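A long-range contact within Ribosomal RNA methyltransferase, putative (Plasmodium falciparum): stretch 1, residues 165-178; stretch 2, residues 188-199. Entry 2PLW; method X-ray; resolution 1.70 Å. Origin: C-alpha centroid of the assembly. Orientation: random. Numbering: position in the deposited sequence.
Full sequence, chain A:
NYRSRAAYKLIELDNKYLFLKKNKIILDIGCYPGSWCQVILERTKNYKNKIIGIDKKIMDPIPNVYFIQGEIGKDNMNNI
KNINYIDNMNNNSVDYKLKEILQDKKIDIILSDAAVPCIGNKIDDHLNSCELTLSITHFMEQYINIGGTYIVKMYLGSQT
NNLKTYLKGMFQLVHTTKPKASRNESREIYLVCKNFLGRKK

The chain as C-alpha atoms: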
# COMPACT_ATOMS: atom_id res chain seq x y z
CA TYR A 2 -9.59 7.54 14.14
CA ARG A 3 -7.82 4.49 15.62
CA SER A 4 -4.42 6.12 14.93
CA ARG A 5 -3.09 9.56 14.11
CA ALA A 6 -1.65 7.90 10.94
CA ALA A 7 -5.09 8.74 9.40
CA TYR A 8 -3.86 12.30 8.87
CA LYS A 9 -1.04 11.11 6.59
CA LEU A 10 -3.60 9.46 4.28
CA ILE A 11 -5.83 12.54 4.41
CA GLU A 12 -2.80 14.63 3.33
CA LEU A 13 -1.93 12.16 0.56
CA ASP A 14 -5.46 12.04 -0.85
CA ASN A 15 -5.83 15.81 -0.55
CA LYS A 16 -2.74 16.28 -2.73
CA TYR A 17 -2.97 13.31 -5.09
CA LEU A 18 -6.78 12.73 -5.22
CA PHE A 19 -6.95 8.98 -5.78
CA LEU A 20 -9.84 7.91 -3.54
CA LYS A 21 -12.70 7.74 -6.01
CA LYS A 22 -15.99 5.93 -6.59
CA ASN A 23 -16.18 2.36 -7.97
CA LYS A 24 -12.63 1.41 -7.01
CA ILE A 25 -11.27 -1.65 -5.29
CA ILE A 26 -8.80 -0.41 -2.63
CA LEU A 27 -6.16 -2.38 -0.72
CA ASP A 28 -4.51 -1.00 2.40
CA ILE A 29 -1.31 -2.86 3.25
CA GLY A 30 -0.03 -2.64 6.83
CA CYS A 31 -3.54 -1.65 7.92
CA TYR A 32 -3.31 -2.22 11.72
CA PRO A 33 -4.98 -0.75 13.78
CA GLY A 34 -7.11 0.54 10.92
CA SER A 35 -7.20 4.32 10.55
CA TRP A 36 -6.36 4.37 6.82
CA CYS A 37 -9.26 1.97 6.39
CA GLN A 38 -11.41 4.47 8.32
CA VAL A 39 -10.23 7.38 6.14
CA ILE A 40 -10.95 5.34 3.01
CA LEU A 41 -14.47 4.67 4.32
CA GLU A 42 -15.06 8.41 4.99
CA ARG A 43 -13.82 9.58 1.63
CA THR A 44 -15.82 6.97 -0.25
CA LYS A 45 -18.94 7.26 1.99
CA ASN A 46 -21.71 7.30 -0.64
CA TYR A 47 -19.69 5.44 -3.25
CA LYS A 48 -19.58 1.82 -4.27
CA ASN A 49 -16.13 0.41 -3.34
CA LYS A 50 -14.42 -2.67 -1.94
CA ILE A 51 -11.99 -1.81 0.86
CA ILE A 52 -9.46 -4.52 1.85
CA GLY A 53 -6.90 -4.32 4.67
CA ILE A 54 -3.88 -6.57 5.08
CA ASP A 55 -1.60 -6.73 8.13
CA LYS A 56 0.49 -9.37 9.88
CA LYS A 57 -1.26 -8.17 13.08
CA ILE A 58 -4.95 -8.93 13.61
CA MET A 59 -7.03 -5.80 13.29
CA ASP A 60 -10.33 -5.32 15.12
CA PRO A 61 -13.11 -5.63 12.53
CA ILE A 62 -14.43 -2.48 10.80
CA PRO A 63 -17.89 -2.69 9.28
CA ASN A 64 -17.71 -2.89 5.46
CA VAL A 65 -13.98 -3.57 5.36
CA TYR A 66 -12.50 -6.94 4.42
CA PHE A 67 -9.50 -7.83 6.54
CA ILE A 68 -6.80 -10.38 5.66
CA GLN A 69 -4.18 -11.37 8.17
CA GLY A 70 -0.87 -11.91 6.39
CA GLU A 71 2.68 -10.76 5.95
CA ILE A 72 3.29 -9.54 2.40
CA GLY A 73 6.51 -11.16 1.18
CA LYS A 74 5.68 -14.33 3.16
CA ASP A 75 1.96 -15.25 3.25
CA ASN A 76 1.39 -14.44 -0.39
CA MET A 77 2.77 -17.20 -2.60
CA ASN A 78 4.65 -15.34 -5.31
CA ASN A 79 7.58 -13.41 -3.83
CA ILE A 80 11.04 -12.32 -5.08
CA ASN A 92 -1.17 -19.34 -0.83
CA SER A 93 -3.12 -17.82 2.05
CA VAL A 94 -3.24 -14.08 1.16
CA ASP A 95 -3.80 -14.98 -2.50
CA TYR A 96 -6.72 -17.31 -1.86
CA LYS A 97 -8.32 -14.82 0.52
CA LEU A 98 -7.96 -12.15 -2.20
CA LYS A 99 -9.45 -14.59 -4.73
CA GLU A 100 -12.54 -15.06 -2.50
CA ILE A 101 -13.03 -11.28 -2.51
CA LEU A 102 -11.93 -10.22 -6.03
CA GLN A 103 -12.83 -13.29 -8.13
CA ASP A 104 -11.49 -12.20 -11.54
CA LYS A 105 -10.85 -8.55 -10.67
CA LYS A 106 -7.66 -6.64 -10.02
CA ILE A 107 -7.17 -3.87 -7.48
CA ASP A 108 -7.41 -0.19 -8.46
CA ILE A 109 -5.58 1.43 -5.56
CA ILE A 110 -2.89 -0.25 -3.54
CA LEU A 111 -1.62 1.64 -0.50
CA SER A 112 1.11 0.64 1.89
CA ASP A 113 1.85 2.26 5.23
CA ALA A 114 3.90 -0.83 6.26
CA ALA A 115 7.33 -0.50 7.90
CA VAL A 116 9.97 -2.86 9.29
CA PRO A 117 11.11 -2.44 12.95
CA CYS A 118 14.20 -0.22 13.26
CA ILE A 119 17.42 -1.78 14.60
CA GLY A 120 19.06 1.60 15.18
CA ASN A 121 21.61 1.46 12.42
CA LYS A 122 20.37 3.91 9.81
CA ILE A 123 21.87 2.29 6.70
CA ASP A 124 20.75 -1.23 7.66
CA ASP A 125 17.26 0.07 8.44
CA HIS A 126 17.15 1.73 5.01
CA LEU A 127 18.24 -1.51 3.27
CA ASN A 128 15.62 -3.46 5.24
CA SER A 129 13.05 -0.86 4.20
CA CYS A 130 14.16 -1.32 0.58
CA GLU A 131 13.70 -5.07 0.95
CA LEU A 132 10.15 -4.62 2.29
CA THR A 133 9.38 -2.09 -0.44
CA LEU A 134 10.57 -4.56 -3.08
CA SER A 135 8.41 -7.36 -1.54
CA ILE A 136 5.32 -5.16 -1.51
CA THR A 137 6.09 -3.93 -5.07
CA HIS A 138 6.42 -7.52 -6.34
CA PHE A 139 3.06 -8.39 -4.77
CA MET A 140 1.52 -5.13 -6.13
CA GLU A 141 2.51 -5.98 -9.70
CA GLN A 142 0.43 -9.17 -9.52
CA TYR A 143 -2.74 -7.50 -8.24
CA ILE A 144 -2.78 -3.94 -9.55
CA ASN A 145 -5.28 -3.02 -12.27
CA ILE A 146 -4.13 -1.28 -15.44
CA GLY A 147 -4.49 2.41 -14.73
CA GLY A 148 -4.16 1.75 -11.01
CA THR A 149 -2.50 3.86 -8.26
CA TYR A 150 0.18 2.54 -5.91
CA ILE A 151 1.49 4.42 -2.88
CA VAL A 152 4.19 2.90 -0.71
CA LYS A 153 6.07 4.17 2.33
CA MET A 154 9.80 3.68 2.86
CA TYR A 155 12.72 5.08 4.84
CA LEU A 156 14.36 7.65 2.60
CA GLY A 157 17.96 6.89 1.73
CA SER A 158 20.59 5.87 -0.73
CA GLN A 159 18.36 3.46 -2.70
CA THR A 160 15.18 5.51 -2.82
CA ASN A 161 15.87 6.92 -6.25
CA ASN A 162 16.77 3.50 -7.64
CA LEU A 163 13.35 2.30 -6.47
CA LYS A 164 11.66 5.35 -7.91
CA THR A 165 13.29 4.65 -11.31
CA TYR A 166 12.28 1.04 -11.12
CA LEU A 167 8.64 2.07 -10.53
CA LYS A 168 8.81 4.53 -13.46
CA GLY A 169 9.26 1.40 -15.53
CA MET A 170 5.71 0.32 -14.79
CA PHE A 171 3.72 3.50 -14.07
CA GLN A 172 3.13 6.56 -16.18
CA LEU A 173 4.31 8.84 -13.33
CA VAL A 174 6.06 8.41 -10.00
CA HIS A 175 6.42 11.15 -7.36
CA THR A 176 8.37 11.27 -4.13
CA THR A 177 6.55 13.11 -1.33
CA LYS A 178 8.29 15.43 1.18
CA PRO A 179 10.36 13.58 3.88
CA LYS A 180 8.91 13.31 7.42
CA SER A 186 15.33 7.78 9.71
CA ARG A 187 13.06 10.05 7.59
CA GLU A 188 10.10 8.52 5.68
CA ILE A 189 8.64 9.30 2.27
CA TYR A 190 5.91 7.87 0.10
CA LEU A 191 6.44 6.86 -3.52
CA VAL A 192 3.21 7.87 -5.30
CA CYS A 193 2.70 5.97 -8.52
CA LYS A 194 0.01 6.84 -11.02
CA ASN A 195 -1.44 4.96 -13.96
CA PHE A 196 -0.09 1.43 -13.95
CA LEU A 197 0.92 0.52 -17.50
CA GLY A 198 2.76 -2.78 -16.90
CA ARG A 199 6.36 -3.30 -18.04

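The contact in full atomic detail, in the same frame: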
# COMPACT_ATOMS: atom_id res chain seq x y z
N THR A 165 13.03 4.91 -9.89
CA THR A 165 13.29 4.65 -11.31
C THR A 165 12.72 3.30 -11.73
O THR A 165 12.15 3.14 -12.82
CB THR A 165 14.78 4.74 -11.60
OG1 THR A 165 15.16 6.10 -11.41
CG2 THR A 165 15.08 4.31 -13.03
N TYR A 166 12.84 2.33 -10.84
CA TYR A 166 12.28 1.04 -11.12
C TYR A 166 10.76 1.15 -11.32
O TYR A 166 10.19 0.58 -12.26
CB TYR A 166 12.62 0.09 -9.97
CG TYR A 166 12.11 -1.30 -10.18
CD1 TYR A 166 12.48 -2.05 -11.29
CD2 TYR A 166 11.24 -1.88 -9.25
CE1 TYR A 166 12.00 -3.36 -11.47
CE2 TYR A 166 10.77 -3.17 -9.42
CZ TYR A 166 11.15 -3.90 -10.53
OH TYR A 166 10.65 -5.18 -10.66
N LEU A 167 10.10 1.91 -10.45
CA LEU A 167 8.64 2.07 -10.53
C LEU A 167 8.21 2.83 -11.79
O LEU A 167 7.16 2.54 -12.35
CB LEU A 167 8.11 2.75 -9.27
CG LEU A 167 8.15 1.82 -8.04
CD1 LEU A 167 8.08 2.61 -6.76
CD2 LEU A 167 7.05 0.75 -8.06
N LYS A 168 9.04 3.77 -12.23
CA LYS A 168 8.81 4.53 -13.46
C LYS A 168 8.81 3.61 -14.67
O LYS A 168 8.34 3.98 -15.75
CB LYS A 168 9.86 5.61 -13.63
CG LYS A 168 9.67 6.80 -12.72
CD LYS A 168 10.72 7.85 -12.95
CE LYS A 168 10.45 9.08 -12.12
NZ LYS A 168 11.44 10.14 -12.46
N GLY A 169 9.33 2.40 -14.49
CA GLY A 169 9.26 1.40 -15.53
C GLY A 169 7.92 0.70 -15.63
O GLY A 169 7.69 -0.06 -16.56
N MET A 170 7.01 0.95 -14.69
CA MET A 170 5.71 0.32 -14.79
C MET A 170 4.50 1.24 -14.62
O MET A 170 3.37 0.80 -14.82
CB MET A 170 5.64 -0.94 -13.92
CG MET A 170 5.76 -0.75 -12.46
SD MET A 170 6.20 -2.36 -11.70
CE MET A 170 7.85 -2.04 -11.14
N PHE A 171 4.76 2.48 -14.23
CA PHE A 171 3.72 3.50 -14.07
C PHE A 171 4.00 4.69 -14.97
O PHE A 171 5.15 5.05 -15.21
CB PHE A 171 3.66 4.00 -12.63
CG PHE A 171 3.12 3.01 -11.67
CD1 PHE A 171 1.76 2.98 -11.36
CD2 PHE A 171 3.98 2.07 -11.07
CE1 PHE A 171 1.26 2.05 -10.46
CE2 PHE A 171 3.49 1.12 -10.17
CZ PHE A 171 2.12 1.11 -9.85
N GLN A 172 2.93 5.35 -15.40
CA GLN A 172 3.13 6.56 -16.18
C GLN A 172 3.94 7.60 -15.42
O GLN A 172 4.86 8.19 -16.00
CB GLN A 172 1.80 7.15 -16.59
CG GLN A 172 1.98 8.35 -17.52
CD GLN A 172 0.70 9.11 -17.64
OE1 GLN A 172 -0.35 8.62 -17.25
NE2 GLN A 172 0.77 10.35 -18.14
N LEU A 173 3.60 7.83 -14.15
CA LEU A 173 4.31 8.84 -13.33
C LEU A 173 4.58 8.33 -11.93
O LEU A 173 3.75 7.64 -11.35
CB LEU A 173 3.54 10.16 -13.20
CG LEU A 173 2.50 10.84 -14.11
CD1 LEU A 173 1.10 10.48 -13.66
CD2 LEU A 173 2.68 12.36 -13.99
N VAL A 174 5.71 8.74 -11.37
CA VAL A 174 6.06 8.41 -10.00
C VAL A 174 6.63 9.63 -9.30
O VAL A 174 7.56 10.25 -9.82
CB VAL A 174 7.10 7.25 -9.92
CG1 VAL A 174 7.42 6.93 -8.47
CG2 VAL A 174 6.57 6.00 -10.63
N HIS A 175 6.06 9.95 -8.14
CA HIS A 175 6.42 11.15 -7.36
C HIS A 175 6.95 10.73 -6.01
O HIS A 175 6.47 9.77 -5.42
CB HIS A 175 5.20 12.07 -7.17
CG HIS A 175 4.44 12.35 -8.43
ND1 HIS A 175 3.44 11.53 -8.90
CD2 HIS A 175 4.54 13.37 -9.31
CE1 HIS A 175 2.95 12.03 -10.02
NE2 HIS A 175 3.60 13.15 -10.30
N THR A 176 7.96 11.43 -5.51
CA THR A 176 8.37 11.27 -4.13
C THR A 176 7.76 12.42 -3.32
O THR A 176 7.86 13.60 -3.72
CB THR A 176 9.90 11.26 -3.98
OG1 THR A 176 10.47 10.36 -4.94
CG2 THR A 176 10.28 10.77 -2.60
N THR A 177 7.11 12.09 -2.21
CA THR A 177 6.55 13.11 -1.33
C THR A 177 7.66 13.71 -0.47
O THR A 177 8.77 13.19 -0.44
CB THR A 177 5.46 12.53 -0.42
OG1 THR A 177 6.06 11.64 0.52
CG2 THR A 177 4.45 11.75 -1.25
N LYS A 178 7.35 14.79 0.25
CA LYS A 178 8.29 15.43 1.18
C LYS A 178 8.61 14.56 2.41
O LYS A 178 7.70 14.04 3.04
CB LYS A 178 7.72 16.79 1.63
CG LYS A 178 8.73 17.68 2.34
CD LYS A 178 9.80 18.21 1.38
CE LYS A 178 10.73 19.23 2.05
NZ LYS A 178 11.91 18.59 2.72
N GLU A 188 10.97 9.33 6.53
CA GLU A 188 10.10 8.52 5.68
C GLU A 188 9.47 9.32 4.56
O GLU A 188 9.17 10.50 4.71
CB GLU A 188 9.00 7.87 6.50
CG GLU A 188 9.45 6.63 7.25
CD GLU A 188 8.39 6.14 8.21
OE1 GLU A 188 7.51 6.95 8.59
OE2 GLU A 188 8.44 4.94 8.58
N ILE A 189 9.28 8.66 3.42
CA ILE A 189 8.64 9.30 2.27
C ILE A 189 7.63 8.30 1.75
O ILE A 189 7.67 7.13 2.15
CB ILE A 189 9.63 9.66 1.12
CG1 ILE A 189 10.48 8.44 0.69
CG2 ILE A 189 10.56 10.84 1.52
CD1 ILE A 189 9.97 7.77 -0.58
N TYR A 190 6.74 8.76 0.88
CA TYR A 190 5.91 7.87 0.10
C TYR A 190 6.28 7.99 -1.37
O TYR A 190 6.53 9.10 -1.85
CB TYR A 190 4.42 8.18 0.29
CG TYR A 190 3.91 7.91 1.69
CD1 TYR A 190 3.43 6.65 2.05
CD2 TYR A 190 3.91 8.93 2.65
CE1 TYR A 190 2.94 6.40 3.33
CE2 TYR A 190 3.42 8.69 3.94
CZ TYR A 190 2.96 7.43 4.27
OH TYR A 190 2.49 7.22 5.56
N LEU A 191 6.33 6.86 -2.07
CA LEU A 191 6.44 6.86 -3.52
C LEU A 191 5.00 6.75 -4.05
O LEU A 191 4.31 5.79 -3.74
CB LEU A 191 7.30 5.70 -4.02
CG LEU A 191 8.76 5.72 -3.52
CD1 LEU A 191 9.40 4.31 -3.61
CD2 LEU A 191 9.59 6.74 -4.28
N VAL A 192 4.57 7.78 -4.75
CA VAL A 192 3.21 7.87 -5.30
C VAL A 192 3.25 7.55 -6.78
O VAL A 192 3.85 8.29 -7.58
CB VAL A 192 2.62 9.29 -5.06
CG1 VAL A 192 1.20 9.36 -5.62
CG2 VAL A 192 2.61 9.59 -3.60
N CYS A 193 2.59 6.46 -7.18
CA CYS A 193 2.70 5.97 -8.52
C CYS A 193 1.34 5.97 -9.17
O CYS A 193 0.40 5.35 -8.66
CB CYS A 193 3.22 4.52 -8.50
SG CYS A 193 4.73 4.32 -7.52
N LYS A 194 1.25 6.65 -10.31
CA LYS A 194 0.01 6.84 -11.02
C LYS A 194 0.00 6.23 -12.39
O LYS A 194 0.95 6.38 -13.18
CB LYS A 194 -0.31 8.34 -11.08
CG LYS A 194 -0.25 9.03 -9.71
CD LYS A 194 -1.56 8.95 -8.93
CE LYS A 194 -2.60 9.98 -9.39
NZ LYS A 194 -2.44 11.37 -8.83
N ASN A 195 -1.10 5.52 -12.67
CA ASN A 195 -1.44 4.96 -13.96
C ASN A 195 -0.52 3.79 -14.30
O ASN A 195 0.38 3.88 -15.13
CB ASN A 195 -1.52 6.07 -15.06
CG ASN A 195 -2.12 5.56 -16.35
OD1 ASN A 195 -2.83 4.57 -16.37
ND2 ASN A 195 -1.84 6.28 -17.45
N PHE A 196 -0.81 2.66 -13.65
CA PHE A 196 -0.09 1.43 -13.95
C PHE A 196 -0.24 1.07 -15.42
O PHE A 196 -1.36 0.91 -15.91
CB PHE A 196 -0.63 0.29 -13.10
CG PHE A 196 0.15 -1.02 -13.30
CD1 PHE A 196 1.46 -1.12 -12.83
CD2 PHE A 196 -0.42 -2.12 -13.95
CE1 PHE A 196 2.19 -2.32 -12.99
CE2 PHE A 196 0.29 -3.30 -14.14
CZ PHE A 196 1.60 -3.41 -13.65
N LEU A 197 0.90 0.90 -16.09
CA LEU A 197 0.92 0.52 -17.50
C LEU A 197 1.50 -0.87 -17.75
O LEU A 197 1.52 -1.32 -18.90
CB LEU A 197 1.72 1.55 -18.32
CG LEU A 197 1.22 2.99 -18.25
CD1 LEU A 197 2.23 3.95 -18.87
CD2 LEU A 197 -0.14 3.12 -18.87
N GLY A 198 1.99 -1.53 -16.71
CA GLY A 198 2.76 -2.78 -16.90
C GLY A 198 4.17 -2.46 -17.37
O GLY A 198 4.53 -1.29 -17.56
N ARG A 199 4.97 -3.51 -17.60
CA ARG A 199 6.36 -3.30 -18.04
C ARG A 199 6.48 -3.17 -19.56
O ARG A 199 5.58 -3.58 -20.30
CB ARG A 199 7.28 -4.41 -17.56
CG ARG A 199 6.79 -5.18 -16.33
CD ARG A 199 7.96 -5.60 -15.48
NE ARG A 199 8.48 -4.45 -14.74
CZ ARG A 199 9.64 -4.42 -14.10
NH1 ARG A 199 10.45 -5.47 -14.08
NH2 ARG A 199 9.98 -3.30 -13.47

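The ring of Phe-171 is held between two neighbours from the facing stretch, one over each face. Over one face lies Cys-193, whose CB sits 3.4 Å from the centroid of the Phe-171 ring and almost on the ring normal, with SG 4.5 Å from the same centroid; over the opposite face, Phe-196 presents its ring edge, the two ring centroids 5.3 Å apart and their planes at 67°. Such a sandwich illustrates how an antiparallel pair can use a corner in the chain: Phe-171 and Phe-196 form a bridge beyond the turns at Gln-172 and Asn-195, yet the Phe-171 ring reaches back over Cys-193.

The frame beneath this packing is a regular antiparallel ladder. Leu-173 and Lys-194 exchange two hydrogen bonds: Leu-173 N donates to Lys-194 O (3.2 Å) and Lys-194 N to Leu-173 O (2.9 Å). His-175 and Val-192 repeat the pattern: His-175 N donates to Val-192 O and Val-192 N to His-175 O, both at 2.8 Å. Between these pairs, Val-174 CA approaches Val-192 O at 3.3 Å, a CA-H...O contact that adds to the conventional bonds.

At one end a side chain takes over a backbone role. Thr-177 N donates to Tyr-190 O (3.1 Å), but the return bond from Tyr-190 N goes to Thr-177 OG1 (3.0 Å), which a short hydroxyl side chain directed toward the partner can supply. At the other end, the corners are pinned twice: Gln-172 N donates to Asn-195 O at 3.0 Å, and Asn-195 ND2 donates to Gln-172 OE1 at 2.8 Å, nearly linear. Extended t rotamers at chi1 and chi2 carry the Gln-172 amide to its partner. Further on, Met-170 O accepts a good bond from Leu-197 N (2.8 Å) and a weak one from Gly-198 N (3.3 Å). Gly-198 has a positive phi, a conformation that favours glycine.

Side chains alternate between the two faces. On the face of Phe-171, Val-174 and Cys-193, buried apolar groups meet the preceding helix: Leu-167 CD1 touches both Leu-191 CD1 and Cys-193 SG at 3.8 Å, while Val-174 CG1 lies 3.9 Å from Cys-193 SG. Small and compact, Cys-193 leaves room for the phenyl ring and the leucine methyl around it. The other face is more open. There Leu-173 CD1 packs 3.6 Å from Lys-194 CB, using the aliphatic base of a lysine whose end leads away to a hydrogen bond elsewhere in the structure. Together the stretches bury 1161 Å², counting both sides.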